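Local coordinates for protein oxaloacetate acetyl hydrolase (Cryphonectria parasitica, PDB 3LYE) that belongs to the phosphoenolpyruvate phosphomutase family of enzymes, which fold as TIM barrels, at residues A[151-156]-A[163-168]. Sequence-based numbering, arbitrary orientation.
Sequences AAVATK and FVLIAR
L165 swings its CG away from its own backbone N (chi1 -178°), which carries both methyls across to the helix, while the chain of K156 stays extended through chi2 and chi3 and bends only at its end (chi4 81°). The leucine reaches the helix through both branches: CD2 meets V153 CG2 at 3.6 Å, the two side chains crossing at about a right angle, and also lies 3.8 Å from A152 CB, while CD1 touches that same A152 CB at 4.0 Å. The base of the leucine is covered by the lysine, whose aliphatic part brings CE to 4.1 Å from L165 CB. F163 adds a looser apolar contact, its CB 4.3 Å from K156 CB, and its side chain also touches I113 of helix 102-114.

At its charged end K156 NZ lies 3.6 Å from F163 O, and a water spans this gap, accepting from K156 NZ at 2.8 Å and donating to F163 O at 2.7 Å. The ammonium also forms a salt bridge with D193, whose OD1 accepts from L165 N as well, so a buried charge is satisfied by a carboxylate that is itself held by the backbone of the strand.

The axes of 151-156 and 164-168 make an angle of 173°, nearly antiparallel, as expected for a helix that turns back through a short connection into the next strand. Strands 119-122 and 164-169 are parallel neighbours joined through helix 142-158, which makes a beta-alpha-beta crossover with the helix on the outside of the barrel, the repeating element of the TIM barrel.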
ATOM      1  N   ALA A 151      22.111 -12.083  -9.460  1.00 10.32           N
ATOM      2  CA  ALA A 151      20.937 -11.328  -9.875  1.00  9.99           C
ATOM      3  C   ALA A 151      20.984  -9.887  -9.359  1.00  9.79           C
ATOM      4  O   ALA A 151      20.671  -8.939 -10.065  1.00 10.32           O
ATOM      5  CB  ALA A 151      19.659 -12.033  -9.434  1.00  9.90           C
ATOM      6  N   ALA A 152      21.368  -9.735  -8.101  1.00  8.78           N
ATOM      7  CA  ALA A 152      21.465  -8.441  -7.474  1.00  8.65           C
ATOM      8  C   ALA A 152      22.519  -7.548  -8.124  1.00  8.43           C
ATOM      9  O   ALA A 152      22.240  -6.384  -8.442  1.00  9.48           O
ATOM     10  CB  ALA A 152      21.715  -8.602  -5.989  1.00  9.43           C
ATOM     11  N   VAL A 153      23.717  -8.071  -8.343  1.00  9.08           N
ATOM     12  CA  VAL A 153      24.797  -7.331  -8.947  1.00  8.83           C
ATOM     13  C   VAL A 153      24.439  -6.941 -10.376  1.00  9.19           C
ATOM     14  O   VAL A 153      24.670  -5.804 -10.794  1.00 10.40           O
ATOM     15  CB  VAL A 153      26.100  -8.131  -8.892  1.00  9.95           C
ATOM     16  CG1 VAL A 153      27.187  -7.474  -9.739  1.00  9.95           C
ATOM     17  CG2 VAL A 153      26.573  -8.248  -7.486  1.00 11.37           C
ATOM     18  N   ALA A 154      23.893  -7.868 -11.147  1.00  9.77           N
ATOM     19  CA  ALA A 154      23.534  -7.528 -12.520  1.00  9.25           C
ATOM     20  C   ALA A 154      22.548  -6.376 -12.548  1.00 10.34           C
ATOM     21  O   ALA A 154      22.598  -5.541 -13.470  1.00 10.59           O
ATOM     22  CB  ALA A 154      22.965  -8.728 -13.256  1.00  9.85           C
ATOM     23  N   THR A 155      21.611  -6.364 -11.600  1.00  9.41           N
ATOM     24  CA  THR A 155      20.634  -5.292 -11.554  1.00  9.10           C
ATOM     25  C   THR A 155      21.257  -3.938 -11.258  1.00  9.93           C
ATOM     26  O   THR A 155      20.964  -2.951 -11.950  1.00  9.95           O
ATOM     27  CB  THR A 155      19.559  -5.576 -10.506  1.00 10.30           C
ATOM     28  OG1 THR A 155      18.886  -6.787 -10.826  1.00 12.15           O
ATOM     29  CG2 THR A 155      18.505  -4.461 -10.441  1.00 10.92           C
ATOM     30  N   LYS A 156      22.109  -3.884 -10.249  1.00  9.70           N
ATOM     31  CA  LYS A 156      22.741  -2.615  -9.908  1.00  8.95           C
ATOM     32  C   LYS A 156      23.572  -2.109 -11.080  1.00 10.55           C
ATOM     33  O   LYS A 156      23.601  -0.910 -11.344  1.00 10.94           O
ATOM     34  CB  LYS A 156      23.481  -2.671  -8.579  1.00 12.56           C
ATOM     35  CG  LYS A 156      24.806  -3.295  -8.539  1.00 13.99           C
ATOM     36  CD  LYS A 156      25.254  -3.717  -7.128  1.00 16.08           C
ATOM     37  CE  LYS A 156      26.708  -4.212  -7.040  1.00 18.53           C
ATOM     38  NZ  LYS A 156      27.784  -3.132  -6.959  1.00 19.11           N
ATOM     39  N   PHE A 163      24.784   1.688  -5.790  1.00  9.83           N
ATOM     40  CA  PHE A 163      24.211   0.848  -4.712  1.00  8.72           C
ATOM     41  C   PHE A 163      25.276  -0.085  -4.126  1.00  8.88           C
ATOM     42  O   PHE A 163      25.936  -0.800  -4.864  1.00 10.58           O
ATOM     43  CB  PHE A 163      23.056   0.031  -5.299  1.00  8.45           C
ATOM     44  CG  PHE A 163      22.164  -0.650  -4.287  1.00  9.21           C
ATOM     45  CD1 PHE A 163      22.229  -2.028  -4.120  1.00 10.78           C
ATOM     46  CD2 PHE A 163      21.223   0.056  -3.575  1.00  9.99           C
ATOM     47  CE1 PHE A 163      21.388  -2.678  -3.253  1.00 10.90           C
ATOM     48  CE2 PHE A 163      20.365  -0.612  -2.730  1.00 11.08           C
ATOM     49  CZ  PHE A 163      20.444  -1.960  -2.595  1.00 10.06           C
ATOM     50  N   VAL A 164      25.311  -0.156  -2.796  1.00  9.07           N
ATOM     51  CA  VAL A 164      26.280  -0.999  -2.107  1.00  9.16           C
ATOM     52  C   VAL A 164      25.623  -2.311  -1.701  1.00  9.16           C
ATOM     53  O   VAL A 164      24.746  -2.337  -0.815  1.00 10.11           O
ATOM     54  CB  VAL A 164      26.819  -0.251  -0.888  1.00  9.51           C
ATOM     55  CG1 VAL A 164      27.738  -1.134  -0.044  1.00 10.30           C
ATOM     56  CG2 VAL A 164      27.523   1.019  -1.344  1.00 10.33           C
ATOM     57  N   LEU A 165      26.031  -3.390  -2.366  1.00  8.90           N
ATOM     58  CA  LEU A 165      25.490  -4.687  -2.091  1.00  8.54           C
ATOM     59  C   LEU A 165      26.347  -5.402  -1.072  1.00 10.01           C
ATOM     60  O   LEU A 165      27.545  -5.610  -1.292  1.00 10.71           O
ATOM     61  CB  LEU A 165      25.389  -5.522  -3.376  1.00 10.12           C
ATOM     62  CG  LEU A 165      24.758  -6.915  -3.113  1.00 12.84           C
ATOM     63  CD1 LEU A 165      23.238  -6.801  -2.795  1.00 12.44           C
ATOM     64  CD2 LEU A 165      25.005  -7.816  -4.293  1.00 14.80           C
ATOM     65  N   ILE A 166      25.738  -5.761   0.047  1.00  8.79           N
ATOM     66  CA  ILE A 166      26.385  -6.467   1.125  1.00  8.94           C
ATOM     67  C   ILE A 166      25.955  -7.906   1.077  1.00  9.51           C
ATOM     68  O   ILE A 166      24.763  -8.232   1.133  1.00 10.70           O
ATOM     69  CB  ILE A 166      25.997  -5.861   2.496  1.00  9.70           C
ATOM     70  CG1 ILE A 166      26.416  -4.396   2.588  1.00  9.96           C
ATOM     71  CG2 ILE A 166      26.569  -6.710   3.661  1.00 11.62           C
ATOM     72  CD1 ILE A 166      25.330  -3.497   3.235  1.00 11.00           C
ATOM     73  N   ALA A 167      26.945  -8.788   0.929  1.00 10.07           N
ATOM     74  CA  ALA A 167      26.715 -10.218   0.892  1.00 10.91           C
ATOM     75  C   ALA A 167      26.771 -10.754   2.302  1.00 11.33           C
ATOM     76  O   ALA A 167      27.827 -10.748   2.920  1.00 12.66           O
ATOM     77  CB  ALA A 167      27.760 -10.930   0.024  1.00 10.71           C
ATOM     78  N   ARG A 168      25.641 -11.231   2.789  1.00 12.07           N
ATOM     79  CA  ARG A 168      25.542 -11.802   4.130  1.00 13.43           C
ATOM     80  C   ARG A 168      25.487 -13.323   4.083  1.00 13.67           C
ATOM     81  O   ARG A 168      24.810 -13.889   3.224  1.00 14.98           O
ATOM     82  CB  ARG A 168      24.247 -11.312   4.809  1.00 12.18           C
ATOM     83  CG  ARG A 168      23.864 -12.088   6.074  1.00 13.72           C
ATOM     84  CD  ARG A 168      22.723 -11.422   6.786  1.00 14.57           C
ATOM     85  NE  ARG A 168      22.077 -12.360   7.679  1.00 15.95           N
ATOM     86  CZ  ARG A 168      21.179 -12.016   8.590  1.00 17.67           C
ATOM     87  NH1 ARG A 168      20.864 -10.744   8.767  1.00 18.84           N
ATOM     88  NH2 ARG A 168      20.610 -12.942   9.345  1.00 20.18           N
TER
HETATM   89  O   HOH W   1      26.820  -0.593  -7.395  0.96 18.75           O